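Local coordinates for 2L protein (PDB 3IT8) that adopts an MHC class I-like fold and probably binds host tumour necrosis factor, which would let this poxvirus blunt an inflammatory response, at residues D63-F68 / K152-G157; M73-E78 / V143-W148; P116-H121 / K125-M130. All blocks are in the same frame, centred on the assembly; numbering follows the deposited sequence.

Interaction 1. Residues D63-F68 / K152-G157; sequences DYNFNF and KAYLGG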
loop_
_atom_site.group_PDB
_atom_site.type_symbol
_atom_site.label_atom_id
_atom_site.label_comp_id
_atom_site.label_asym_id
_atom_site.label_seq_id
_atom_site.Cartn_x
_atom_site.Cartn_y
_atom_site.Cartn_z
ATOM N N ASP D 63 -0.630 -9.463 41.337
ATOM C CA ASP D 63 0.170 -10.644 41.578
ATOM C C ASP D 63 -0.359 -11.752 40.692
ATOM O O ASP D 63 -0.851 -12.769 41.186
ATOM C CB ASP D 63 0.095 -11.055 43.045
ATOM C CG ASP D 63 0.566 -9.961 43.966
ATOM O OD1 ASP D 63 1.711 -9.491 43.793
ATOM O OD2 ASP D 63 -0.210 -9.564 44.861
ATOM N N TYR D 64 -0.286 -11.519 39.381
ATOM C CA TYR D 64 -0.709 -12.500 38.385
ATOM C C TYR D 64 -2.146 -12.975 38.547
ATOM O O TYR D 64 -2.448 -14.139 38.256
ATOM C CB TYR D 64 0.220 -13.722 38.420
ATOM C CG TYR D 64 1.692 -13.383 38.306
ATOM C CD1 TYR D 64 2.357 -12.715 39.332
ATOM C CD2 TYR D 64 2.418 -13.718 37.158
ATOM C CE1 TYR D 64 3.695 -12.385 39.228
ATOM C CE2 TYR D 64 3.758 -13.396 37.037
ATOM C CZ TYR D 64 4.395 -12.728 38.078
ATOM O OH TYR D 64 5.735 -12.414 37.968
ATOM N N ASN D 65 -3.030 -12.079 38.986
ATOM C CA ASN D 65 -4.430 -12.427 39.199
ATOM C C ASN D 65 -4.516 -13.686 40.055
ATOM O O ASN D 65 -5.400 -14.517 39.840
ATOM C CB ASN D 65 -5.119 -12.688 37.864
ATOM C CG ASN D 65 -5.124 -11.477 36.965
ATOM O OD1 ASN D 65 -4.707 -11.553 35.818
ATOM N ND2 ASN D 65 -5.608 -10.353 37.474
ATOM N N PHE D 66 -3.600 -13.832 41.018
ATOM C CA PHE D 66 -3.578 -15.016 41.875
ATOM C C PHE D 66 -4.858 -15.281 42.665
ATOM O O PHE D 66 -5.392 -16.388 42.628
ATOM C CB PHE D 66 -2.419 -14.966 42.860
ATOM C CG PHE D 66 -2.291 -16.204 43.673
ATOM C CD1 PHE D 66 -1.644 -17.316 43.168
ATOM C CD2 PHE D 66 -2.873 -16.287 44.923
ATOM C CE1 PHE D 66 -1.578 -18.503 43.900
ATOM C CE2 PHE D 66 -2.813 -17.471 45.666
ATOM C CZ PHE D 66 -2.164 -18.578 45.152
ATOM N N ASN D 67 -5.344 -14.280 43.388
ATOM C CA ASN D 67 -6.553 -14.471 44.169
ATOM C C ASN D 67 -7.666 -14.945 43.257
ATOM O O ASN D 67 -8.402 -15.860 43.615
ATOM C CB ASN D 67 -6.962 -13.175 44.869
ATOM C CG ASN D 67 -5.868 -12.629 45.761
ATOM O OD1 ASN D 67 -5.111 -13.384 46.353
ATOM N ND2 ASN D 67 -5.788 -11.314 45.870
ATOM N N PHE D 68 -7.781 -14.342 42.072
ATOM C CA PHE D 68 -8.827 -14.739 41.131
ATOM C C PHE D 68 -8.724 -16.218 40.784
ATOM O O PHE D 68 -9.684 -16.972 40.941
ATOM C CB PHE D 68 -8.745 -13.928 39.849
ATOM C CG PHE D 68 -9.573 -14.493 38.733
ATOM C CD1 PHE D 68 -10.922 -14.188 38.627
ATOM C CD2 PHE D 68 -9.002 -15.368 37.794
ATOM C CE1 PHE D 68 -11.704 -14.732 37.616
ATOM C CE2 PHE D 68 -9.776 -15.924 36.775
ATOM C CZ PHE D 68 -11.138 -15.602 36.686
ATOM N N LYS D 152 -11.779 -15.908 29.856
ATOM C CA LYS D 152 -11.461 -15.537 28.479
ATOM C C LYS D 152 -10.426 -14.428 28.440
ATOM O O LYS D 152 -9.445 -14.489 27.707
ATOM C CB LYS D 152 -12.707 -15.046 27.748
ATOM C CG LYS D 152 -13.581 -16.120 27.152
ATOM C CD LYS D 152 -14.779 -15.471 26.484
ATOM C CE LYS D 152 -15.654 -16.499 25.808
ATOM N NZ LYS D 152 -16.897 -15.887 25.284
ATOM N N ALA D 153 -10.661 -13.404 29.237
ATOM C CA ALA D 153 -9.768 -12.262 29.286
ATOM C C ALA D 153 -8.382 -12.549 29.861
ATOM O O ALA D 153 -7.372 -12.210 29.242
ATOM C CB ALA D 153 -10.438 -11.143 30.066
ATOM N N TYR D 154 -8.330 -13.166 31.040
ATOM C CA TYR D 154 -7.055 -13.462 31.676
ATOM C C TYR D 154 -6.273 -14.564 30.994
ATOM O O TYR D 154 -5.107 -14.384 30.683
ATOM C CB TYR D 154 -7.268 -13.823 33.146
ATOM C CG TYR D 154 -7.783 -12.675 33.973
ATOM C CD1 TYR D 154 -8.592 -12.900 35.087
ATOM C CD2 TYR D 154 -7.460 -11.365 33.645
ATOM C CE1 TYR D 154 -9.062 -11.853 35.849
ATOM C CE2 TYR D 154 -7.924 -10.310 34.403
ATOM C CZ TYR D 154 -8.721 -10.560 35.501
ATOM O OH TYR D 154 -9.168 -9.509 36.260
ATOM N N LEU D 155 -6.911 -15.701 30.761
ATOM C CA LEU D 155 -6.236 -16.828 30.138
ATOM C C LEU D 155 -6.175 -16.672 28.630
ATOM O O LEU D 155 -5.105 -16.773 28.016
ATOM C CB LEU D 155 -6.938 -18.138 30.501
ATOM C CG LEU D 155 -6.427 -19.375 29.762
ATOM C CD1 LEU D 155 -4.956 -19.614 30.065
ATOM C CD2 LEU D 155 -7.260 -20.580 30.171
ATOM N N GLY D 156 -7.321 -16.421 28.023
ATOM C CA GLY D 156 -7.342 -16.255 26.586
ATOM C C GLY D 156 -6.454 -15.114 26.123
ATOM O O GLY D 156 -5.685 -15.264 25.172
ATOM N N GLY D 157 -6.550 -13.969 26.793
ATOM C CA GLY D 157 -5.746 -12.831 26.404
ATOM C C GLY D 157 -4.252 -13.087 26.451
ATOM O O GLY D 157 -3.519 -12.776 25.499
#
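Tyr-154 of helix 148-174 reaches across to Asn-65 and Phe-68 of helix 61-82, joining the two helices that lie on the eight-stranded antiparallel sheet of this MHC-like domain. The backbones are close enough for a single layer of side chains to bridge them, with the CA atoms of Asn-65 and Tyr-154 8.0 Å apart. Two different surfaces of the tyrosine are used. Over one face of its ring lies the Asn-65 amide, stacked with the planes 24° apart and shifted toward the rim, OD1 lying 3.5 Å from Tyr-154 CD2. The ring's edge, in contrast, is turned into the face of Phe-68: a T-shaped pair with centroids 5.0 Å apart and planes at 78°, in which Tyr-154 CD1 comes to 3.7 Å from Phe-68 CE2. A chi1 of -66° places the tyrosine CG beside its own backbone N and swings the ring out toward the neighbouring helix.

In the next shell, Asn-65 leans on Pro-60, and Phe-68 touches Asp-150 one turn before Tyr-154. Tyr-64 ties this end of its helix to the sheet, its backbone O accepting from Tyr-7 OH and its own OH bonding to Asp-23 and Thr-31. The stacked amide also covers the phenol end of the bridging ring, Asn-65 ND2 lying 3.7 Å from Tyr-154 CZ.

Interaction 2. Residues M73-E78 / V143-W148; sequences MKETLE and VKNTLW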
loop_
_atom_site.group_PDB
_atom_site.type_symbol
_atom_site.label_atom_id
_atom_site.label_comp_id
_atom_site.label_asym_id
_atom_site.label_seq_id
_atom_site.Cartn_x
_atom_site.Cartn_y
_atom_site.Cartn_z
ATOM N N MET D 73 -10.141 -21.787 40.841
ATOM C CA MET D 73 -9.612 -23.140 40.686
ATOM C C MET D 73 -10.058 -23.991 41.858
ATOM O O MET D 73 -10.320 -25.177 41.724
ATOM C CB MET D 73 -8.099 -23.115 40.612
ATOM C CG MET D 73 -7.605 -22.467 39.360
ATOM S SD MET D 73 -5.852 -22.622 39.165
ATOM C CE MET D 73 -5.727 -24.408 39.037
ATOM N N LYS D 74 -10.139 -23.378 43.027
ATOM C CA LYS D 74 -10.593 -24.085 44.203
ATOM C C LYS D 74 -12.033 -24.535 43.897
ATOM O O LYS D 74 -12.398 -25.674 44.142
ATOM C CB LYS D 74 -10.575 -23.145 45.405
ATOM C CG LYS D 74 -11.007 -23.796 46.687
ATOM C CD LYS D 74 -11.151 -22.776 47.775
ATOM C CE LYS D 74 -11.848 -23.360 48.987
ATOM N NZ LYS D 74 -12.004 -22.331 50.069
ATOM N N GLU D 75 -12.844 -23.629 43.352
ATOM C CA GLU D 75 -14.231 -23.945 43.016
ATOM C C GLU D 75 -14.264 -25.114 42.035
ATOM O O GLU D 75 -15.016 -26.059 42.211
ATOM C CB GLU D 75 -14.925 -22.735 42.382
ATOM C CG GLU D 75 -16.405 -22.953 42.112
ATOM C CD GLU D 75 -17.000 -21.909 41.183
ATOM O OE1 GLU D 75 -16.838 -20.699 41.452
ATOM O OE2 GLU D 75 -17.638 -22.302 40.182
ATOM N N THR D 76 -13.430 -25.044 41.003
ATOM C CA THR D 76 -13.371 -26.074 39.984
ATOM C C THR D 76 -12.942 -27.415 40.539
ATOM O O THR D 76 -13.461 -28.453 40.149
ATOM C CB THR D 76 -12.404 -25.695 38.871
ATOM O OG1 THR D 76 -12.818 -24.450 38.299
ATOM C CG2 THR D 76 -12.383 -26.787 37.793
ATOM N N LEU D 77 -11.982 -27.404 41.445
ATOM C CA LEU D 77 -11.525 -28.647 42.021
ATOM C C LEU D 77 -12.638 -29.304 42.844
ATOM O O LEU D 77 -12.819 -30.518 42.785
ATOM C CB LEU D 77 -10.294 -28.394 42.882
ATOM C CG LEU D 77 -9.654 -29.628 43.526
ATOM C CD1 LEU D 77 -9.575 -30.788 42.525
ATOM C CD2 LEU D 77 -8.264 -29.257 44.040
ATOM N N GLU D 78 -13.390 -28.505 43.600
ATOM C CA GLU D 78 -14.483 -29.030 44.413
ATOM C C GLU D 78 -15.530 -29.716 43.538
ATOM O O GLU D 78 -15.949 -30.833 43.837
ATOM C CB GLU D 78 -15.126 -27.902 45.230
ATOM C CG GLU D 78 -14.236 -27.378 46.351
ATOM C CD GLU D 78 -14.899 -26.287 47.180
ATOM O OE1 GLU D 78 -16.040 -26.506 47.638
ATOM O OE2 GLU D 78 -14.278 -25.218 47.382
ATOM N N VAL D 143 -18.677 -22.336 29.797
ATOM C CA VAL D 143 -19.121 -20.992 29.495
ATOM C C VAL D 143 -20.260 -20.657 30.460
ATOM O O VAL D 143 -20.573 -19.484 30.692
ATOM C CB VAL D 143 -19.616 -20.901 28.051
ATOM C CG1 VAL D 143 -20.010 -19.459 27.716
ATOM C CG2 VAL D 143 -18.530 -21.404 27.114
ATOM N N LYS D 144 -20.859 -21.702 31.028
ATOM C CA LYS D 144 -21.964 -21.555 31.975
ATOM C C LYS D 144 -21.556 -20.729 33.192
ATOM O O LYS D 144 -22.370 -20.003 33.759
ATOM C CB LYS D 144 -22.437 -22.935 32.448
ATOM C CG LYS D 144 -22.932 -23.857 31.342
ATOM C CD LYS D 144 -24.285 -23.419 30.786
ATOM C CE LYS D 144 -25.398 -23.616 31.806
ATOM N NZ LYS D 144 -26.727 -23.191 31.284
ATOM N N ASN D 145 -20.288 -20.844 33.582
ATOM C CA ASN D 145 -19.766 -20.136 34.749
ATOM C C ASN D 145 -19.868 -18.619 34.672
ATOM O O ASN D 145 -19.560 -17.997 33.659
ATOM C CB ASN D 145 -18.309 -20.531 35.006
ATOM C CG ASN D 145 -17.804 -20.046 36.354
ATOM O OD1 ASN D 145 -17.745 -18.843 36.615
ATOM N ND2 ASN D 145 -17.444 -20.985 37.223
ATOM N N THR D 146 -20.290 -18.029 35.776
ATOM C CA THR D 146 -20.458 -16.593 35.859
ATOM C C THR D 146 -19.166 -15.807 35.624
ATOM O O THR D 146 -19.200 -14.651 35.207
ATOM C CB THR D 146 -21.062 -16.224 37.219
ATOM O OG1 THR D 146 -20.781 -14.853 37.505
ATOM C CG2 THR D 146 -20.488 -17.105 38.309
ATOM N N LEU D 147 -18.024 -16.433 35.876
ATOM C CA LEU D 147 -16.738 -15.757 35.696
ATOM C C LEU D 147 -16.046 -16.061 34.376
ATOM O O LEU D 147 -14.912 -15.632 34.154
ATOM C CB LEU D 147 -15.790 -16.108 36.844
ATOM C CG LEU D 147 -16.223 -15.587 38.212
ATOM C CD1 LEU D 147 -15.276 -16.097 39.271
ATOM C CD2 LEU D 147 -16.241 -14.060 38.191
ATOM N N TRP D 148 -16.731 -16.794 33.505
ATOM C CA TRP D 148 -16.173 -17.160 32.207
ATOM C C TRP D 148 -15.541 -15.967 31.484
ATOM O O TRP D 148 -14.453 -16.085 30.903
ATOM C CB TRP D 148 -17.259 -17.775 31.322
ATOM C CG TRP D 148 -16.751 -18.218 29.995
ATOM C CD1 TRP D 148 -17.156 -17.775 28.761
ATOM C CD2 TRP D 148 -15.730 -19.191 29.759
ATOM N NE1 TRP D 148 -16.447 -18.417 27.772
ATOM C CE2 TRP D 148 -15.566 -19.290 28.356
ATOM C CE3 TRP D 148 -14.938 -19.991 30.595
ATOM C CZ2 TRP D 148 -14.641 -20.158 27.773
ATOM C CZ3 TRP D 148 -14.020 -20.854 30.016
ATOM C CH2 TRP D 148 -13.878 -20.931 28.617
#
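With chi1 at -175° Glu-75 sends CG opposite its backbone N, and its chain stays extended beyond that point, carrying the carboxylate straight off helix 61-82 toward the loop; Asn-145, with chi1 at -169°, points its amide back from the other side. The two side chains therefore approach from opposite directions and meet at their flat ends, whose planes are only 12° apart. Glu-75 OE2 and Asn-145 ND2 are 3.2 Å apart, the closest approach of the only residue pair that meets within 4.5 Å across the two segments.

The other end of the amide is engaged locally. Asn-145 OD1 accepts, in its carbonyl plane, from the backbone N of Leu-147, forming an Asx turn, while Trp-148 N bonds to Asn-145 O at 3.1 Å in a type I beta turn. Leu-147 occupies the N-cap position, so both turns lead directly into helix 148-174. Nearby, Thr-76 OG1 bonds to Met-140 N and gives helix 61-82 a second tie to the same loop.

Because OD1 is committed to the turn, the amide presents its NH2 group to the carboxylate, and ND2 also makes a weak hydrogen bond to Gly-139 O. A neutral donor facing an acid in this way probably provides modest electrostatic attraction without ion pairing.

Interaction 3. Residues P116-H121 / K125-M130; sequences PLARYH and KRFTKM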
loop_
_atom_site.group_PDB
_atom_site.type_symbol
_atom_site.label_atom_id
_atom_site.label_comp_id
_atom_site.label_asym_id
_atom_site.label_seq_id
_atom_site.Cartn_x
_atom_site.Cartn_y
_atom_site.Cartn_z
ATOM N N PRO D 116 -3.485 -34.641 31.856
ATOM C CA PRO D 116 -4.073 -33.538 31.088
ATOM C C PRO D 116 -5.580 -33.623 31.020
ATOM O O PRO D 116 -6.138 -34.699 30.821
ATOM C CB PRO D 116 -3.422 -33.678 29.719
ATOM C CG PRO D 116 -3.109 -35.131 29.645
ATOM C CD PRO D 116 -2.554 -35.404 31.014
ATOM N N LEU D 117 -6.232 -32.477 31.178
ATOM C CA LEU D 117 -7.684 -32.407 31.175
ATOM C C LEU D 117 -8.233 -31.654 29.955
ATOM O O LEU D 117 -8.782 -32.267 29.039
ATOM C CB LEU D 117 -8.144 -31.742 32.473
ATOM C CG LEU D 117 -9.599 -31.913 32.854
ATOM C CD1 LEU D 117 -9.926 -33.393 32.879
ATOM C CD2 LEU D 117 -9.849 -31.282 34.202
ATOM N N ALA D 118 -8.082 -30.334 29.937
ATOM C CA ALA D 118 -8.581 -29.524 28.824
ATOM C C ALA D 118 -7.620 -28.439 28.387
ATOM O O ALA D 118 -6.929 -27.828 29.199
ATOM C CB ALA D 118 -9.914 -28.889 29.184
ATOM N N ARG D 119 -7.623 -28.182 27.089
ATOM C CA ARG D 119 -6.757 -27.189 26.451
ATOM C C ARG D 119 -7.600 -26.019 25.947
ATOM O O ARG D 119 -8.655 -26.218 25.357
ATOM C CB ARG D 119 -6.026 -27.879 25.296
ATOM C CG ARG D 119 -5.313 -26.984 24.330
ATOM C CD ARG D 119 -4.721 -27.806 23.185
ATOM N NE ARG D 119 -3.608 -28.645 23.606
ATOM C CZ ARG D 119 -3.666 -29.966 23.725
ATOM N NH1 ARG D 119 -4.794 -30.605 23.450
ATOM N NH2 ARG D 119 -2.596 -30.645 24.123
ATOM N N TYR D 120 -7.143 -24.798 26.184
ATOM C CA TYR D 120 -7.897 -23.619 25.770
ATOM C C TYR D 120 -7.490 -23.162 24.386
ATOM O O TYR D 120 -6.320 -22.881 24.146
ATOM C CB TYR D 120 -7.672 -22.469 26.743
ATOM C CG TYR D 120 -8.466 -21.229 26.412
ATOM C CD1 TYR D 120 -9.814 -21.125 26.765
ATOM C CD2 TYR D 120 -7.894 -20.176 25.693
ATOM C CE1 TYR D 120 -10.574 -20.002 26.399
ATOM C CE2 TYR D 120 -8.647 -19.056 25.328
ATOM C CZ TYR D 120 -9.979 -18.984 25.684
ATOM O OH TYR D 120 -10.732 -17.902 25.324
ATOM N N HIS D 121 -8.456 -23.080 23.475
ATOM C CA HIS D 121 -8.164 -22.649 22.112
ATOM C C HIS D 121 -8.551 -21.208 21.857
ATOM O O HIS D 121 -9.706 -20.810 21.994
ATOM C CB HIS D 121 -8.842 -23.570 21.093
ATOM C CG HIS D 121 -8.166 -24.899 20.953
ATOM N ND1 HIS D 121 -6.844 -25.023 20.581
ATOM C CD2 HIS D 121 -8.616 -26.159 21.164
ATOM C CE1 HIS D 121 -6.509 -26.300 20.569
ATOM N NE2 HIS D 121 -7.567 -27.011 20.919
ATOM N N LYS D 125 -12.331 -19.926 21.385
ATOM C CA LYS D 125 -12.622 -19.238 22.644
ATOM C C LYS D 125 -13.372 -20.166 23.612
ATOM O O LYS D 125 -14.399 -19.807 24.180
ATOM C CB LYS D 125 -13.437 -17.970 22.377
ATOM C CG LYS D 125 -12.671 -16.904 21.623
ATOM C CD LYS D 125 -13.605 -15.825 21.111
ATOM C CE LYS D 125 -12.849 -14.693 20.419
ATOM N NZ LYS D 125 -12.160 -13.764 21.376
ATOM N N ARG D 126 -12.837 -21.366 23.791
ATOM C CA ARG D 126 -13.427 -22.357 24.680
ATOM C C ARG D 126 -12.392 -23.460 24.938
ATOM O O ARG D 126 -11.352 -23.510 24.276
ATOM C CB ARG D 126 -14.661 -22.964 24.024
ATOM C CG ARG D 126 -14.311 -23.836 22.843
ATOM C CD ARG D 126 -15.529 -24.221 22.040
ATOM N NE ARG D 126 -15.190 -25.158 20.970
ATOM C CZ ARG D 126 -15.986 -25.444 19.944
ATOM N NH1 ARG D 126 -17.175 -24.861 19.843
ATOM N NH2 ARG D 126 -15.595 -26.313 19.019
ATOM N N PHE D 127 -12.665 -24.333 25.903
ATOM C CA PHE D 127 -11.749 -25.425 26.196
ATOM C C PHE D 127 -12.065 -26.634 25.323
ATOM O O PHE D 127 -13.202 -26.813 24.884
ATOM C CB PHE D 127 -11.846 -25.845 27.666
ATOM C CG PHE D 127 -11.082 -24.963 28.604
ATOM C CD1 PHE D 127 -11.695 -23.877 29.213
ATOM C CD2 PHE D 127 -9.738 -25.205 28.863
ATOM C CE1 PHE D 127 -10.977 -23.040 30.071
ATOM C CE2 PHE D 127 -9.018 -24.375 29.715
ATOM C CZ PHE D 127 -9.637 -23.289 30.320
ATOM N N THR D 128 -11.054 -27.462 25.076
ATOM C CA THR D 128 -11.229 -28.668 24.282
ATOM C C THR D 128 -10.528 -29.833 24.957
ATOM O O THR D 128 -9.417 -29.679 25.462
ATOM C CB THR D 128 -10.632 -28.515 22.898
ATOM O OG1 THR D 128 -11.110 -27.302 22.315
ATOM C CG2 THR D 128 -11.035 -29.691 22.024
ATOM N N LYS D 129 -11.179 -30.992 24.959
ATOM C CA LYS D 129 -10.622 -32.200 25.561
ATOM C C LYS D 129 -9.189 -32.458 25.091
ATOM O O LYS D 129 -8.848 -32.205 23.936
ATOM C CB LYS D 129 -11.503 -33.397 25.205
ATOM C CG LYS D 129 -12.036 -33.340 23.785
ATOM C CD LYS D 129 -11.883 -34.664 23.051
ATOM C CE LYS D 129 -12.748 -35.770 23.647
ATOM N NZ LYS D 129 -12.625 -37.058 22.881
ATOM N N MET D 130 -8.344 -32.938 25.998
ATOM C CA MET D 130 -6.960 -33.255 25.658
ATOM C C MET D 130 -6.820 -34.762 25.615
ATOM O O MET D 130 -5.801 -35.280 25.174
ATOM C CB MET D 130 -5.985 -32.702 26.696
ATOM C CG MET D 130 -5.829 -31.195 26.676
ATOM S SD MET D 130 -4.369 -30.662 27.577
ATOM C CE MET D 130 -5.031 -30.465 29.187
#
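Tyr-120 and Phe-127 face each other as a non-hydrogen-bonded antiparallel pair, their side chains on the same side of the sheet. From its CB outward the tyrosine runs along the neighbouring strand. CB sits over the Phe-127 ring, 4.2 Å from its centroid, in a CH-pi contact. With chi1 at -178°, CG lies opposite the backbone N and the ring turns an edge to the face of Phe-127, the centroids 5.4 Å apart and the planes at 70°. Farther out, CD1 passes the carbonyl of Arg-126 and CE1 lies 3.7 Å from Arg-126 N. At the tip, the OH reaches Lys-125 CA at 3.5 Å. Helix 148-174 packs on the same side, with Trp-148 and Leu-155 against Phe-127.

Arg-119 and Thr-128 form the adjoining hydrogen-bonded pair. Arg-119 N to Thr-128 O is 2.8 Å, with a straight N-H...O angle of 179°, and Thr-128 N returns a bond to Arg-119 O at 2.7 Å. Beyond it, Met-130 folds back across the first strand: its CG lies over a face of the Arg-119 guanidinium, 3.4 Å from NH1, and its SD comes 3.8 Å from Pro-116 CB. That guanidinium is further engaged through NH2 in a salt bridge to Glu-247. At the turn end, Lys-125 NZ bonds to a polar side chain on a chain of another protein in the assembly.

On its other side strand 115-121 has a classic beta bulge, Leu-117 and Ala-118 both facing Val-110. Taken together, these features define an antiparallel beta hairpin closing one edge of an MHC-like sheet platform, with its aromatic pair beneath the helix.

All three interactions belong to the MHC-like N-terminal domain and are nested along the chain: 116-121 with 125-130 lies inside the loop closed by 73-78 with 143-148, which itself lies inside that closed by 63-68 with 152-157. Their centres are about 13 Å (1 to 2), 16 Å (1 to 3) and 14 Å (2 to 3) apart. Interactions 1 and 2 share helix 61-82, linking it to helix 148-174 and to the loop preceding that helix. Interaction 3 supplies the sheet edge below: Gly-156 and Leu-155 pack on Tyr-120 and Phe-127, and Trp-148 covers the same pair, so one helix connects all three sites.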